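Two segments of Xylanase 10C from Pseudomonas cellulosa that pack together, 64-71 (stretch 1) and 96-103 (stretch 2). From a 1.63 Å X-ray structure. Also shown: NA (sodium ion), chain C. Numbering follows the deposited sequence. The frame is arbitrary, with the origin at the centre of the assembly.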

ATOM      1  N   ASN A  64       8.248   2.214  -8.196  1.00 15.43           N
ATOM      2  CA  ASN A  64       8.994   1.739  -9.362  1.00 16.32           C
ATOM      3  C   ASN A  64       8.883   0.240  -9.405  1.00 16.99           C
ATOM      4  O   ASN A  64       9.151  -0.454  -8.394  1.00 16.30           O
ATOM      5  CB  ASN A  64      10.439   2.160  -9.355  1.00 17.57           C
ATOM      6  CG  ASN A  64      11.119   1.871 -10.694  1.00 18.25           C
ATOM      7  OD1 ASN A  64      11.536   0.753 -10.951  1.00 16.46           O
ATOM      8  ND2 ASN A  64      11.159   2.885 -11.591  1.00 21.21           N
ATOM      9  N   VAL A  65       8.461  -0.278 -10.555  1.00 16.47           N
ATOM     10  CA  VAL A  65       8.255  -1.727 -10.727  1.00 18.02           C
ATOM     11  C   VAL A  65       9.363  -2.341 -11.601  1.00 17.13           C
ATOM     12  O   VAL A  65       9.769  -1.746 -12.588  1.00 16.38           O
ATOM     13  CB  VAL A  65       6.806  -2.112 -11.148  1.00 19.77           C
ATOM     14  CG1 VAL A  65       5.771  -0.933 -11.010  1.00 21.78           C
ATOM     15  CG2 VAL A  65       6.716  -2.804 -12.484  1.00 21.04           C
ATOM     16  N   SER A  66       9.882  -3.498 -11.204  1.00 16.41           N
ATOM     17  CA  SER A  66      10.974  -4.128 -11.968  1.00 17.14           C
ATOM     18  C   SER A  66      10.462  -4.765 -13.259  1.00 16.61           C
ATOM     19  O   SER A  66       9.268  -5.074 -13.429  1.00 15.79           O
ATOM     20  CB  SER A  66      11.727  -5.197 -11.157  1.00 18.26           C
ATOM     21  OG  SER A  66      10.991  -6.401 -11.068  1.00 18.85           O
ATOM     22  N   ALA A  67      11.401  -4.991 -14.165  1.00 16.97           N
ATOM     23  CA  ALA A  67      11.085  -5.621 -15.460  1.00 17.32           C
ATOM     24  C   ALA A  67      10.455  -7.016 -15.291  1.00 16.92           C
ATOM     25  O   ALA A  67       9.483  -7.373 -15.977  1.00 16.79           O
ATOM     26  CB  ALA A  67      12.355  -5.702 -16.313  1.00 17.86           C
ATOM     27  N   GLU A  68      11.004  -7.805 -14.366  1.00 17.01           N
ATOM     28  CA  GLU A  68      10.444  -9.126 -14.083  1.00 17.46           C
ATOM     29  C   GLU A  68       9.003  -9.040 -13.553  1.00 16.52           C
ATOM     30  O   GLU A  68       8.175  -9.900 -13.861  1.00 16.82           O
ATOM     31  CB  GLU A  68      11.323  -9.891 -13.081  1.00 18.50           C
ATOM     32  CG  GLU A  68      12.574 -10.497 -13.696  1.00 23.97           C
ATOM     33  CD  GLU A  68      13.514 -11.098 -12.649  1.00 31.72           C
ATOM     34  OE1 GLU A  68      13.418 -10.753 -11.449  1.00 36.75           O
ATOM     35  OE2 GLU A  68      14.362 -11.941 -13.017  1.00 38.33           O
ATOM     36  N   PHE A  69       8.710  -8.014 -12.742  1.00 15.50           N
ATOM     37  CA  PHE A  69       7.332  -7.836 -12.253  1.00 14.40           C
ATOM     38  C   PHE A  69       6.401  -7.511 -13.431  1.00 14.53           C
ATOM     39  O   PHE A  69       5.306  -8.070 -13.542  1.00 14.00           O
ATOM     40  CB  PHE A  69       7.204  -6.766 -11.159  1.00 14.19           C
ATOM     41  CG  PHE A  69       5.822  -6.704 -10.525  1.00 13.84           C
ATOM     42  CD1 PHE A  69       4.755  -6.009 -11.130  1.00 15.41           C
ATOM     43  CD2 PHE A  69       5.558  -7.375  -9.357  1.00 14.55           C
ATOM     44  CE1 PHE A  69       3.496  -6.001 -10.546  1.00 13.45           C
ATOM     45  CE2 PHE A  69       4.289  -7.374  -8.796  1.00 13.60           C
ATOM     46  CZ  PHE A  69       3.268  -6.696  -9.398  1.00 12.69           C
ATOM     47  N   LYS A  70       6.819  -6.570 -14.264  1.00 15.38           N
ATOM     48  CA  LYS A  70       5.985  -6.233 -15.439  1.00 15.42           C
ATOM     49  C   LYS A  70       5.760  -7.494 -16.326  1.00 16.35           C
ATOM     50  O   LYS A  70       4.612  -7.753 -16.767  1.00 16.29           O
ATOM     51  CB  LYS A  70       6.603  -5.082 -16.236  1.00 15.27           C
ATOM     52  CG  LYS A  70       5.921  -4.782 -17.587  1.00 15.32           C
ATOM     53  CD  LYS A  70       4.512  -4.304 -17.453  1.00 14.63           C
ATOM     54  CE  LYS A  70       3.941  -3.918 -18.838  1.00 16.79           C
ATOM     55  NZ  LYS A  70       2.496  -3.465 -18.783  1.00 16.62           N
ATOM     56  N   ALA A  71       6.817  -8.280 -16.539  1.00 16.23           N
ATOM     57  CA  ALA A  71       6.721  -9.522 -17.354  1.00 17.54           C
ATOM     58  C   ALA A  71       5.771 -10.593 -16.777  1.00 17.57           C
ATOM     59  O   ALA A  71       5.116 -11.343 -17.524  1.00 18.32           O
ATOM     60  CB  ALA A  71       8.106 -10.144 -17.606  1.00 17.80           C
ATOM     61  N   GLY A  96      -3.986  -2.428 -12.667  1.00 15.94           N
ATOM     62  CA  GLY A  96      -3.698  -3.615 -13.409  1.00 15.81           C
ATOM     63  C   GLY A  96      -2.403  -3.562 -14.216  1.00 15.08           C
ATOM     64  O   GLY A  96      -1.936  -2.492 -14.544  1.00 15.10           O
ATOM     65  N   SER A  97      -1.854  -4.729 -14.494  1.00 15.36           N
ATOM     66  CA  SER A  97      -0.564  -4.900 -15.196  1.00 16.41           C
ATOM     67  C   SER A  97      -0.458  -4.047 -16.473  1.00 17.99           C
ATOM     68  O   SER A  97       0.583  -3.420 -16.751  1.00 16.99           O
ATOM     69  CB  SER A  97      -0.289  -6.369 -15.521  1.00 16.54           C
ATOM     70  OG  SER A  97       1.011  -6.514 -16.126  1.00 18.06           O
ATOM     71  N   SER A  98      -1.565  -3.993 -17.201  1.00 18.84           N
ATOM     72  CA  SER A  98      -1.650  -3.190 -18.456  1.00 20.91           C
ATOM     73  C   SER A  98      -1.358  -1.687 -18.273  1.00 21.36           C
ATOM     74  O   SER A  98      -0.858  -1.022 -19.194  1.00 22.36           O
ATOM     75  CB  SER A  98      -3.008  -3.395 -19.146  1.00 21.04           C
ATOM     76  OG  SER A  98      -4.073  -2.956 -18.341  1.00 24.10           O
ATOM     77  N   GLU A  99      -1.585  -1.182 -17.071  1.00 20.28           N
ATOM     78  CA  GLU A  99      -1.351   0.212 -16.759  1.00 21.92           C
ATOM     79  C   GLU A  99      -0.003   0.448 -16.092  1.00 20.17           C
ATOM     80  O   GLU A  99       0.346   1.589 -15.784  1.00 20.76           O
ATOM     81  CB  GLU A  99      -2.489   0.721 -15.903  1.00 23.49           C
ATOM     82  CG  GLU A  99      -3.864   0.268 -16.430  1.00 29.15           C
ATOM     83  CD  GLU A  99      -4.149   0.722 -17.852  1.00 35.25           C
ATOM     84  OE1 GLU A  99      -4.272   1.949 -18.066  1.00 42.44           O
ATOM     85  OE2 GLU A  99      -4.251  -0.136 -18.759  1.00 38.64           O
ATOM     86  N   LEU A 100       0.740  -0.606 -15.836  1.00 18.22           N
ATOM     87  CA  LEU A 100       2.093  -0.464 -15.265  1.00 17.08           C
ATOM     88  C   LEU A 100       3.172  -0.511 -16.348  1.00 18.28           C
ATOM     89  O   LEU A 100       2.970  -1.009 -17.468  1.00 17.54           O
ATOM     90  CB  LEU A 100       2.330  -1.575 -14.253  1.00 16.92           C
ATOM     91  CG  LEU A 100       1.278  -1.767 -13.128  1.00 15.80           C
ATOM     92  CD1 LEU A 100       1.587  -3.057 -12.343  1.00 15.98           C
ATOM     93  CD2 LEU A 100       1.238  -0.561 -12.239  1.00 14.82           C
ATOM     94  N   THR A 101       4.352  -0.051 -15.959  1.00 17.81           N
ATOM     95  CA  THR A 101       5.557  -0.098 -16.783  1.00 18.06           C
ATOM     96  C   THR A 101       6.768  -0.201 -15.857  1.00 17.84           C
ATOM     97  O   THR A 101       6.740   0.288 -14.711  1.00 16.44           O
ATOM     98  CB  THR A 101       5.713   1.165 -17.666  1.00 18.75           C
ATOM     99  OG1 THR A 101       6.913   1.061 -18.460  1.00 20.29           O
ATOM    100  CG2 THR A 101       5.896   2.420 -16.851  1.00 19.18           C
ATOM    101  N   ALA A 102       7.808  -0.831 -16.363  1.00 17.42           N
ATOM    102  CA  ALA A 102       9.086  -0.853 -15.654  1.00 18.28           C
ATOM    103  C   ALA A 102      10.004   0.292 -16.110  1.00 18.49           C
ATOM    104  O   ALA A 102      11.115   0.468 -15.551  1.00 19.08           O
ATOM    105  CB  ALA A 102       9.773  -2.172 -15.892  1.00 19.12           C
ATOM    106  N   ASP A 103       9.576   1.071 -17.091  1.00 18.16           N
ATOM    107  CA  ASP A 103      10.449   2.076 -17.730  1.00 19.01           C
ATOM    108  C   ASP A 103      10.614   3.407 -16.985  1.00 19.02           C
ATOM    109  O   ASP A 103      11.588   4.139 -17.218  1.00 20.51           O
ATOM    110  CB  ASP A 103       9.919   2.413 -19.123  1.00 18.94           C
ATOM    111  CG  ASP A 103       9.898   1.242 -20.040  1.00 21.23           C
ATOM    112  OD1 ASP A 103      10.802   0.388 -19.943  1.00 24.39           O
ATOM    113  OD2 ASP A 103       9.031   1.097 -20.922  1.00 24.22           O
TER
HETATM  114 NA    NA C1244      11.662  -0.012 -13.257  1.00 34.18          NA
HETATM  115  O   HOH W   1      12.501   2.473 -14.176  1.00 31.91           O
HETATM  116  O   HOH W   2       8.365   1.237 -12.906  1.00 23.57           O
HETATM  117  O   HOH W   3       2.723  -6.566 -14.078  1.00 15.23           O
HETATM  118  O   HOH W   4       1.358  -6.088 -18.740  1.00 21.53           O
HETATM  119  O   HOH W   5      13.337  -0.987 -13.469  1.00 36.61           O

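Three residues carry most of this contact: Lys70 from the helix of stretch 1, and Ala102 and Leu100 from the irregular chain of stretch 2. The first rule to read from it is that a lysine can serve as a clamp on backbone. Lys70 points its CA-to-CB bond toward stretch 2 and runs out in a chain that is t at chi1, p at chi2 and t at chi3 and chi4. The single turn at chi2 leads into an extended end, and NZ donates hydrogen bonds to Ser97 O and to Leu100 O, each at 2.8 Å. Both carbonyls belong to one short turn, for Leu100 N also donates to Ser97 O at 3.0 Å as the 3-10 segment closes. The ammonium group therefore gathers two acceptors that the turn brings within its reach, and a third proton can go to water 4, which accepts from NZ at 2.9 Å. That water lies 2.7 Å from Ser97 OG, so the serine is joined to the lysine through solvent, while water 3 links the same OG, again at 2.7 Å, to Phe69 O at 3.0 Å.

Ala102 shows the opposite economy, a small residue used for close approach. Its CB points toward stretch 1 and sits 3.7 Å from Ala67 N and 3.8 Å from Ser66 C, against the first turn of the helix. Here the chains come near enough for Ala102 CA to make a CA-H...O contact with Val65 O at 3.3 Å. The same Val65 O, at 2.6 Å, and Ala102 O, at 2.4 Å, bind the sodium ion, with Asn64 OD1 also at 2.4 Å and waters 1 and 5 bound to it as well. The metal thus ties the end of the strand to stretch 2 through backbone oxygens from both sides.

Leu100 adds an apolar contact of its own. Its CA-to-CB bond points toward stretch 1 and the rotamer is m then t; CD1 meets Phe69 CE1 at 3.9 Å, lying at the edge of the ring near its plane rather than over a face. Between Leu100 and Ala102, Thr101 points its CA-to-CB bond away and leaves its backbone facing the contact: Thr101 O lies 3.8 Å from Val65 CG2 and accepts from water 2 at 2.6 Å, a water that in turn accepts from Val65 N at 2.8 Å.

The start of the helix is capped within its own stretch: Ser66, at the N-cap, accepts from Phe69 N through OG at 3.3 Å.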